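Local coordinates for probable quinone reductase Qor (NADPH:quinone reductase) (Zeta-crystallin homolog protein) (Mycobacterium tuberculosis, PDB 4RVU) that probably catalyses the NADPH-dependent reduction of quinones, binding NADPH in a Rossmann-type nucleotide-binding domain, at residues 218-229 and 241-252; 154-164 and 182-191. All coordinates share one frame; numbering follows the deposited sequence.

Contact 1: 218-229 and 241-252; sequences QAVYDGVGATTF and TLALFGAASGPV. With NDP (NADPH dihydro-nicotinamide-adenine-dinucleotide phosphate), chain E.
Gly223 lies over one face of the Phe245 ring, its CA 3.8 Å from the ring centroid in a CH-pi contact, while the carbonyl carbon of Tyr221 and the oxygen of Ala243 sit at the ring's edge, near its plane. A chi1 of 71°, which sets CG between the backbone N and the carbonyl carbon, brings the ring over Gly223, where the neighbouring strand has just ended; with no side chain at Gly223, the ring can settle directly on the backbone. Phe229 offers a face to Val252, whose CG1 stands 3.8 Å from its centroid, and Leu242 CD1 and Leu244 CD2 approach the same ring obliquely. Between the two rings, strands 219-222 and 241-244 run parallel, with Phe245 on the Tyr221 and Ala243 face and Phe229 on the Leu242 and Leu244 face, joined by alternating backbone bonds such as Asp222 N to Ala243 O.

Beyond the strands, Asp222 organises its own loop. OD1 takes the amide of Val224, an Asx turn. Gly225 N meets Asp222 OD1 at 2.8 Å and almost straight (176°), which makes an Asx motif. OD2 accepts from Thr228 OG1 and also bonds Ser232. Gly225, with a positive phi, lets the chain turn where a CB would strike Ala247 and Gly250. Val224 O is gripped twice: Ser249 N arrives in the carbonyl plane on a lone pair, and Ser249 OG, 2.7 Å from Val224 O, comes from above that plane. Thr227 N donates to Ser249 OG at 3.0 Å, so one small hydroxyl ties the two loops together. Gly223 O accepts Ala248 N. A ribose hydroxyl, NADPH O3D, donates to Gly223 O at 2.8 Å. Two neighbouring parallel strands whose C-terminal loops hold NADPH are characteristic of the Rossmann fold, here the six-stranded parallel sheet of the cofactor domain.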
# COMPACT_ATOMS: atom_id res chain seq x y z
N GLN A 218 -11.74 7.76 -0.32
CA GLN A 218 -10.58 7.52 -1.18
C GLN A 218 -9.33 7.16 -0.38
O GLN A 218 -8.41 6.50 -0.89
CB GLN A 218 -10.30 8.72 -2.09
CG GLN A 218 -11.12 8.74 -3.37
CD GLN A 218 -12.59 8.99 -3.12
OE1 GLN A 218 -12.96 9.93 -2.41
NE2 GLN A 218 -13.45 8.14 -3.70
N ALA A 219 -9.29 7.60 0.87
CA ALA A 219 -8.17 7.29 1.76
C ALA A 219 -8.60 7.39 3.22
O ALA A 219 -9.46 8.19 3.57
CB ALA A 219 -7.00 8.23 1.50
N VAL A 220 -7.99 6.57 4.07
CA VAL A 220 -8.15 6.73 5.51
C VAL A 220 -6.80 7.10 6.10
O VAL A 220 -5.80 6.44 5.81
CB VAL A 220 -8.60 5.43 6.18
CG1 VAL A 220 -8.60 5.60 7.71
CG2 VAL A 220 -9.97 5.01 5.68
N TYR A 221 -6.76 8.15 6.90
CA TYR A 221 -5.57 8.47 7.66
C TYR A 221 -5.80 8.04 9.10
O TYR A 221 -6.53 8.69 9.84
CB TYR A 221 -5.25 9.96 7.55
CG TYR A 221 -4.93 10.37 6.12
CD1 TYR A 221 -3.70 10.05 5.56
CD2 TYR A 221 -5.85 11.06 5.35
CE1 TYR A 221 -3.40 10.41 4.24
CE2 TYR A 221 -5.56 11.43 4.04
CZ TYR A 221 -4.33 11.11 3.50
OH TYR A 221 -4.05 11.49 2.20
N ASP A 222 -5.19 6.91 9.47
CA ASP A 222 -5.43 6.28 10.77
C ASP A 222 -4.19 6.38 11.65
O ASP A 222 -3.18 5.70 11.42
CB ASP A 222 -5.86 4.82 10.56
CG ASP A 222 -6.26 4.12 11.86
OD1 ASP A 222 -5.67 4.39 12.92
OD2 ASP A 222 -7.17 3.26 11.81
N GLY A 223 -4.27 7.24 12.67
CA GLY A 223 -3.17 7.40 13.61
C GLY A 223 -3.49 6.78 14.96
O GLY A 223 -2.77 6.98 15.94
N VAL A 224 -4.57 6.00 15.00
CA VAL A 224 -5.08 5.44 16.25
C VAL A 224 -4.73 3.96 16.38
O VAL A 224 -4.43 3.47 17.48
CB VAL A 224 -6.60 5.67 16.33
CG1 VAL A 224 -7.20 4.91 17.52
CG2 VAL A 224 -6.90 7.17 16.43
N GLY A 225 -4.76 3.23 15.27
CA GLY A 225 -4.26 1.87 15.28
C GLY A 225 -5.25 0.82 15.76
O GLY A 225 -6.28 0.59 15.12
N ALA A 226 -4.95 0.18 16.88
CA ALA A 226 -5.67 -1.03 17.30
C ALA A 226 -7.20 -0.93 17.30
O ALA A 226 -7.88 -1.83 16.79
CB ALA A 226 -5.17 -1.51 18.66
N THR A 227 -7.75 0.15 17.84
CA THR A 227 -9.20 0.26 18.00
C THR A 227 -9.97 0.75 16.77
O THR A 227 -11.21 0.73 16.74
CB THR A 227 -9.57 1.17 19.20
OG1 THR A 227 -9.08 2.49 18.97
CG2 THR A 227 -8.96 0.63 20.47
N THR A 228 -9.25 1.15 15.73
CA THR A 228 -9.89 1.73 14.57
C THR A 228 -9.54 1.02 13.26
O THR A 228 -10.22 1.23 12.26
CB THR A 228 -9.53 3.21 14.41
OG1 THR A 228 -8.10 3.35 14.44
CG2 THR A 228 -10.14 4.04 15.55
N PHE A 229 -8.48 0.21 13.26
CA PHE A 229 -7.98 -0.37 12.01
C PHE A 229 -9.04 -1.14 11.21
O PHE A 229 -9.21 -0.90 10.01
CB PHE A 229 -6.75 -1.26 12.24
CG PHE A 229 -6.14 -1.75 10.96
CD1 PHE A 229 -6.55 -2.95 10.40
CD2 PHE A 229 -5.18 -0.99 10.29
CE1 PHE A 229 -6.01 -3.40 9.21
CE2 PHE A 229 -4.63 -1.44 9.10
CZ PHE A 229 -5.05 -2.66 8.56
N THR A 241 -6.64 3.95 -0.31
CA THR A 241 -5.39 3.81 0.43
C THR A 241 -5.61 3.93 1.93
O THR A 241 -6.15 4.94 2.39
CB THR A 241 -4.36 4.88 0.01
OG1 THR A 241 -3.96 4.65 -1.35
CG2 THR A 241 -3.13 4.84 0.92
N LEU A 242 -5.21 2.91 2.68
CA LEU A 242 -5.21 2.99 4.13
C LEU A 242 -3.81 3.41 4.57
O LEU A 242 -2.86 2.64 4.48
CB LEU A 242 -5.57 1.64 4.76
CG LEU A 242 -6.29 1.66 6.11
CD1 LEU A 242 -6.63 0.26 6.59
CD2 LEU A 242 -5.47 2.39 7.18
N ALA A 243 -3.68 4.66 5.02
CA ALA A 243 -2.42 5.11 5.57
C ALA A 243 -2.49 4.97 7.08
O ALA A 243 -3.07 5.82 7.77
CB ALA A 243 -2.12 6.54 5.16
N LEU A 244 -1.92 3.88 7.58
CA LEU A 244 -1.81 3.65 9.02
C LEU A 244 -0.52 4.30 9.50
O LEU A 244 0.56 3.74 9.33
CB LEU A 244 -1.78 2.14 9.31
CG LEU A 244 -1.52 1.71 10.75
CD1 LEU A 244 -2.65 2.19 11.67
CD2 LEU A 244 -1.38 0.21 10.83
N PHE A 245 -0.62 5.50 10.07
CA PHE A 245 0.58 6.26 10.42
C PHE A 245 0.82 6.38 11.93
O PHE A 245 1.79 7.00 12.36
CB PHE A 245 0.55 7.65 9.76
CG PHE A 245 -0.47 8.59 10.36
CD1 PHE A 245 -1.80 8.54 9.97
CD2 PHE A 245 -0.09 9.54 11.30
CE1 PHE A 245 -2.75 9.41 10.52
CE2 PHE A 245 -1.02 10.40 11.85
CZ PHE A 245 -2.35 10.36 11.46
N GLY A 246 -0.04 5.76 12.74
CA GLY A 246 0.12 5.87 14.18
C GLY A 246 -0.54 4.70 14.89
O GLY A 246 -1.22 3.89 14.26
N ALA A 247 -0.33 4.62 16.20
CA ALA A 247 -0.87 3.53 17.00
C ALA A 247 -1.21 4.00 18.41
O ALA A 247 -0.86 3.34 19.39
CB ALA A 247 0.13 2.39 17.06
N ALA A 248 -1.87 5.15 18.52
CA ALA A 248 -2.17 5.74 19.83
C ALA A 248 -2.95 4.81 20.77
O ALA A 248 -2.70 4.80 21.98
CB ALA A 248 -2.92 7.05 19.64
N SER A 249 -3.89 4.05 20.22
CA SER A 249 -4.68 3.12 21.02
C SER A 249 -3.98 1.79 21.24
O SER A 249 -4.49 0.92 21.95
CB SER A 249 -6.05 2.86 20.37
OG SER A 249 -5.92 2.00 19.26
N GLY A 250 -2.81 1.62 20.62
CA GLY A 250 -2.11 0.35 20.68
C GLY A 250 -1.81 -0.18 19.29
O GLY A 250 -2.40 0.28 18.31
N PRO A 251 -0.89 -1.15 19.20
CA PRO A 251 -0.43 -1.66 17.90
C PRO A 251 -1.51 -2.44 17.15
O PRO A 251 -2.34 -3.11 17.77
CB PRO A 251 0.73 -2.58 18.28
CG PRO A 251 0.36 -3.08 19.66
CD PRO A 251 -0.29 -1.88 20.33
N VAL A 252 -1.50 -2.34 15.82
CA VAL A 252 -2.40 -3.10 14.96
C VAL A 252 -1.88 -4.54 14.80
O VAL A 252 -0.72 -4.74 14.41
CB VAL A 252 -2.53 -2.45 13.56
CG1 VAL A 252 -3.39 -3.30 12.66
CG2 VAL A 252 -3.10 -1.05 13.69
PA NDP E . -2.64 13.36 19.09
O1A NDP E . -2.56 14.81 19.49
O2A NDP E . -3.48 12.97 17.91
O5B NDP E . -3.13 12.51 20.37
C5B NDP E . -3.57 11.17 20.21
C4B NDP E . -5.07 11.19 20.03
O4B NDP E . -5.56 9.92 19.58
C3B NDP E . -5.78 11.45 21.35
O3B NDP E . -5.95 12.85 21.59
C2B NDP E . -7.11 10.74 21.18
O2B NDP E . -8.12 11.65 20.75
C1B NDP E . -6.87 9.69 20.10
N9A NDP E . -6.96 8.37 20.75
C8A NDP E . -7.84 7.40 20.45
N7A NDP E . -7.67 6.32 21.24
C5A NDP E . -6.66 6.60 22.09
C6A NDP E . -5.98 5.89 23.20
N6A NDP E . -6.34 4.64 23.56
N1A NDP E . -4.97 6.54 23.83
C2A NDP E . -4.61 7.78 23.48
N3A NDP E . -5.19 8.48 22.49
C4A NDP E . -6.20 7.95 21.77
O3 NDP E . -1.15 12.81 18.89
PN NDP E . -0.18 13.39 17.75
O1N NDP E . -0.93 14.44 16.97
O2N NDP E . 1.14 13.71 18.39
O5D NDP E . 0.02 12.11 16.80
C5D NDP E . -1.10 11.50 16.17
C4D NDP E . -0.75 10.06 15.80
O4D NDP E . 0.10 10.05 14.66
C3D NDP E . 0.01 9.38 16.91
O3D NDP E . -0.42 8.02 16.98
C2D NDP E . 1.46 9.42 16.47
O2D NDP E . 2.16 8.28 16.96
C1D NDP E . 1.34 9.40 14.95
N1N NDP E . 2.41 10.10 14.25
C2N NDP E . 3.03 9.46 13.25
C3N NDP E . 4.04 10.05 12.51
C7N NDP E . 4.70 9.28 11.41
O7N NDP E . 5.54 9.82 10.72
N7N NDP E . 4.32 8.01 11.21
C4N NDP E . 4.50 11.46 12.81
C5N NDP E . 3.74 12.05 13.91
C6N NDP E . 2.74 11.35 14.58
P2B NDP E . -9.67 11.25 20.82
O1X NDP E . -9.66 9.78 21.12
O2X NDP E . -10.23 12.10 21.92
O3X NDP E . -10.21 11.61 19.46

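Contact 2: 154-164 and 182-191. With NDP (NADPH dihydro-nicotinamide-adenine-dinucleotide phosphate), chain E.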
# COMPACT_ATOMS: atom_id res chain seq x y z
N GLY A 154 -9.65 13.47 15.06
CA GLY A 154 -9.72 14.72 14.33
C GLY A 154 -9.30 15.95 15.13
O GLY A 154 -8.97 16.98 14.53
N ALA A 155 -9.31 15.87 16.46
CA ALA A 155 -8.95 17.04 17.28
C ALA A 155 -7.58 16.89 17.93
O ALA A 155 -7.25 17.64 18.84
CB ALA A 155 -10.03 17.32 18.34
N GLY A 156 -6.79 15.93 17.45
CA GLY A 156 -5.42 15.77 17.89
C GLY A 156 -4.49 16.69 17.11
O GLY A 156 -4.96 17.43 16.24
N GLY A 157 -3.20 16.65 17.42
CA GLY A 157 -2.23 17.51 16.76
C GLY A 157 -2.19 17.32 15.26
O GLY A 157 -2.38 18.28 14.50
N VAL A 158 -1.93 16.09 14.82
CA VAL A 158 -1.91 15.80 13.40
C VAL A 158 -3.30 15.93 12.79
O VAL A 158 -3.48 16.47 11.69
CB VAL A 158 -1.35 14.39 13.12
CG1 VAL A 158 -1.36 14.10 11.62
CG2 VAL A 158 0.07 14.26 13.66
N GLY A 159 -4.30 15.43 13.52
CA GLY A 159 -5.67 15.44 13.04
C GLY A 159 -6.19 16.79 12.58
O GLY A 159 -6.79 16.90 11.50
N LEU A 160 -5.98 17.82 13.40
CA LEU A 160 -6.48 19.15 13.07
C LEU A 160 -5.75 19.71 11.85
O LEU A 160 -6.34 20.42 11.04
CB LEU A 160 -6.34 20.10 14.27
CG LEU A 160 -7.28 19.86 15.45
CD1 LEU A 160 -6.81 20.70 16.64
CD2 LEU A 160 -8.71 20.24 15.07
N ILE A 161 -4.46 19.41 11.71
CA ILE A 161 -3.71 19.90 10.56
C ILE A 161 -4.16 19.20 9.28
O ILE A 161 -4.37 19.85 8.25
CB ILE A 161 -2.17 19.78 10.75
CG1 ILE A 161 -1.72 20.62 11.95
CG2 ILE A 161 -1.44 20.29 9.51
CD1 ILE A 161 -0.23 20.45 12.32
N LEU A 162 -4.33 17.88 9.36
CA LEU A 162 -4.85 17.11 8.22
C LEU A 162 -6.19 17.66 7.76
O LEU A 162 -6.43 17.84 6.56
CB LEU A 162 -4.99 15.62 8.56
CG LEU A 162 -3.70 14.79 8.54
CD1 LEU A 162 -3.92 13.43 9.18
CD2 LEU A 162 -3.20 14.63 7.10
N THR A 163 -7.06 17.94 8.72
CA THR A 163 -8.43 18.35 8.42
C THR A 163 -8.45 19.70 7.72
O THR A 163 -9.05 19.84 6.65
CB THR A 163 -9.27 18.37 9.69
OG1 THR A 163 -9.32 17.04 10.22
CG2 THR A 163 -10.69 18.85 9.41
N GLN A 164 -7.74 20.67 8.29
CA GLN A 164 -7.67 21.99 7.69
C GLN A 164 -7.06 21.96 6.31
O GLN A 164 -7.59 22.58 5.38
CB GLN A 164 -6.86 22.93 8.57
CG GLN A 164 -7.47 23.20 9.93
CD GLN A 164 -6.58 24.12 10.74
OE1 GLN A 164 -6.57 25.34 10.53
NE2 GLN A 164 -5.80 23.54 11.64
N LYS A 182 -14.27 18.19 21.46
CA LYS A 182 -13.39 17.87 20.34
C LYS A 182 -14.15 17.90 19.01
O LYS A 182 -13.63 18.32 17.98
CB LYS A 182 -12.71 16.52 20.56
CG LYS A 182 -11.69 16.56 21.70
CD LYS A 182 -10.84 15.30 21.75
CE LYS A 182 -9.97 15.28 22.99
NZ LYS A 182 -8.91 14.22 22.90
N ALA A 183 -15.41 17.47 19.05
CA ALA A 183 -16.24 17.51 17.85
C ALA A 183 -16.36 18.93 17.30
O ALA A 183 -16.33 19.13 16.09
CB ALA A 183 -17.60 16.91 18.13
N LYS A 184 -16.52 19.92 18.17
CA LYS A 184 -16.64 21.29 17.68
C LYS A 184 -15.34 21.79 17.07
O LYS A 184 -15.35 22.43 16.02
CB LYS A 184 -17.10 22.25 18.79
CG LYS A 184 -17.62 23.58 18.24
CD LYS A 184 -17.59 24.68 19.30
CE LYS A 184 -16.22 25.35 19.35
NZ LYS A 184 -16.07 26.42 18.31
N LEU A 185 -14.22 21.51 17.73
CA LEU A 185 -12.90 21.88 17.22
C LEU A 185 -12.66 21.28 15.85
O LEU A 185 -12.09 21.92 14.95
CB LEU A 185 -11.81 21.40 18.16
CG LEU A 185 -11.71 22.13 19.49
CD1 LEU A 185 -10.75 21.42 20.43
CD2 LEU A 185 -11.25 23.54 19.23
N SER A 186 -13.11 20.04 15.69
CA SER A 186 -12.95 19.31 14.42
C SER A 186 -13.80 19.96 13.34
O SER A 186 -13.32 20.16 12.23
CB SER A 186 -13.28 17.82 14.60
OG SER A 186 -13.12 17.09 13.38
N LYS A 187 -15.05 20.31 13.67
CA LYS A 187 -15.91 21.03 12.73
C LYS A 187 -15.31 22.38 12.36
O LYS A 187 -15.27 22.75 11.18
CB LYS A 187 -17.31 21.25 13.33
CG LYS A 187 -18.17 20.00 13.44
CD LYS A 187 -18.60 19.49 12.07
CE LYS A 187 -19.27 20.60 11.26
NZ LYS A 187 -19.62 20.18 9.87
N ASP A 188 -14.84 23.12 13.36
CA ASP A 188 -14.18 24.40 13.13
C ASP A 188 -12.97 24.26 12.21
O ASP A 188 -12.65 25.18 11.44
CB ASP A 188 -13.73 25.04 14.44
CG ASP A 188 -14.90 25.48 15.31
OD1 ASP A 188 -16.05 25.44 14.83
OD2 ASP A 188 -14.63 25.87 16.47
N ALA A 189 -12.31 23.11 12.29
CA ALA A 189 -11.15 22.82 11.44
C ALA A 189 -11.56 22.48 10.01
O ALA A 189 -10.73 22.43 9.11
CB ALA A 189 -10.34 21.68 12.03
N GLY A 190 -12.85 22.22 9.81
CA GLY A 190 -13.36 21.99 8.47
C GLY A 190 -13.97 20.63 8.22
O GLY A 190 -14.42 20.35 7.10
N ALA A 191 -13.99 19.78 9.25
CA ALA A 191 -14.56 18.44 9.10
C ALA A 191 -16.01 18.57 8.69
O ALA A 191 -16.75 19.37 9.26
CB ALA A 191 -14.44 17.65 10.38
PA NDP E . -2.64 13.36 19.09
O1A NDP E . -2.56 14.81 19.49
O2A NDP E . -3.48 12.97 17.91
O5B NDP E . -3.13 12.51 20.37
C5B NDP E . -3.57 11.17 20.21
C4B NDP E . -5.07 11.19 20.03
O4B NDP E . -5.56 9.92 19.58
C3B NDP E . -5.78 11.45 21.35
O3B NDP E . -5.95 12.85 21.59
C2B NDP E . -7.11 10.74 21.18
O2B NDP E . -8.12 11.65 20.75
C1B NDP E . -6.87 9.69 20.10
N9A NDP E . -6.96 8.37 20.75
C8A NDP E . -7.84 7.40 20.45
N7A NDP E . -7.67 6.32 21.24
C5A NDP E . -6.66 6.60 22.09
C6A NDP E . -5.98 5.89 23.20
N6A NDP E . -6.34 4.64 23.56
N1A NDP E . -4.97 6.54 23.83
C2A NDP E . -4.61 7.78 23.48
N3A NDP E . -5.19 8.48 22.49
C4A NDP E . -6.20 7.95 21.77
O3 NDP E . -1.15 12.81 18.89
PN NDP E . -0.18 13.39 17.75
O1N NDP E . -0.93 14.44 16.97
O2N NDP E . 1.14 13.71 18.39
O5D NDP E . 0.02 12.11 16.80
C5D NDP E . -1.10 11.50 16.17
C4D NDP E . -0.75 10.06 15.80
O4D NDP E . 0.10 10.05 14.66
C3D NDP E . 0.01 9.38 16.91
O3D NDP E . -0.42 8.02 16.98
C2D NDP E . 1.46 9.42 16.47
O2D NDP E . 2.16 8.28 16.96
C1D NDP E . 1.34 9.40 14.95
N1N NDP E . 2.41 10.10 14.25
C2N NDP E . 3.03 9.46 13.25
C3N NDP E . 4.04 10.05 12.51
C7N NDP E . 4.70 9.28 11.41
O7N NDP E . 5.54 9.82 10.72
N7N NDP E . 4.32 8.01 11.21
C4N NDP E . 4.50 11.46 12.81
C5N NDP E . 3.74 12.05 13.91
C6N NDP E . 2.74 11.35 14.58
P2B NDP E . -9.67 11.25 20.82
O1X NDP E . -9.66 9.78 21.12
O2X NDP E . -10.23 12.10 21.92
O3X NDP E . -10.21 11.61 19.46
O HOH W 1 -10.55 17.62 12.59
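Gly154 begins the contact where its CA passes 4.3 Å from Ser186 OG, a spacing too small for a side chain. Its carbonyl oxygen and Thr163 OG1 each accept a hydrogen bond from one water, which also bonds Ser186 OG at 2.7 Å; Ser186 OG has a further partner in Thr175. This water thus links the loop with both helices. Ala155 turns its methyl toward helix 182-188, setting CB 3.6 Å from Lys182 CB and alongside the lysine's aliphatic stem. That stem stays extended, carrying NZ to the 2'-phosphate of NADPH, where it bonds O2X at 2.7 Å; Arg322 O and Thr324 O also hold the ammonium group.

Gly154, Gly156 and Gly159 match the GxGxxG pattern of a Rossmann-type dinucleotide-binding turn. A CB on Gly156 or Gly157 would run into the pyrophosphate; without side chains there, the helix start can come close enough for Gly157 N to bond O1A and Val158 N to bond O1N of NADPH. The positive end of the helix dipole would be expected to favour the phosphates there.

One turn later, Leu160 reaches across with CD2, resting 3.7 Å from Ala189 CB and against the carbonyl of Leu185. Thr163 divides its branches: OG1, anti to the carbonyl carbon, bonds Gly159 O within its own helix as well as meeting the water, whereas CG2, anti to the backbone N, lies 3.4 Å from Ala191 N and beside Ala189. Gln164 packs CG against Ala189 O, its amide nitrogen turning back to Leu160 O and OE1 engaging Thr300 N. Ala189, with only a methyl, lies among Leu160 CD2, Thr163 and Gln164 CG, and Gly190 ends the partner helix in a Schellman motif with positive phi.

Contact 1 (218-229 with 241-252) and contact 2 (154-164 with 182-191) have centres 16 Å apart and grip the same NADPH from different parts of the Rossmann domain. They meet directly through apolar packing: Phe245 CE2 lies 3.7 Å from Val158 CG1, and Leu162 CD1 is 4.1 Å from both Tyr221 CB and Phe245 CZ. Helix 157-168 therefore rests on strand 219-222 and on the loop that carries Phe245. The cofactor is shared between them: contact 2 binds the pyrophosphate and the 2'-phosphate, while contact 1 borders the nicotinamide ribose and the adenine. Ser178, Arg322, Tyr135, Tyr197 and Leu273 are among the residues that add further hydrogen bonds.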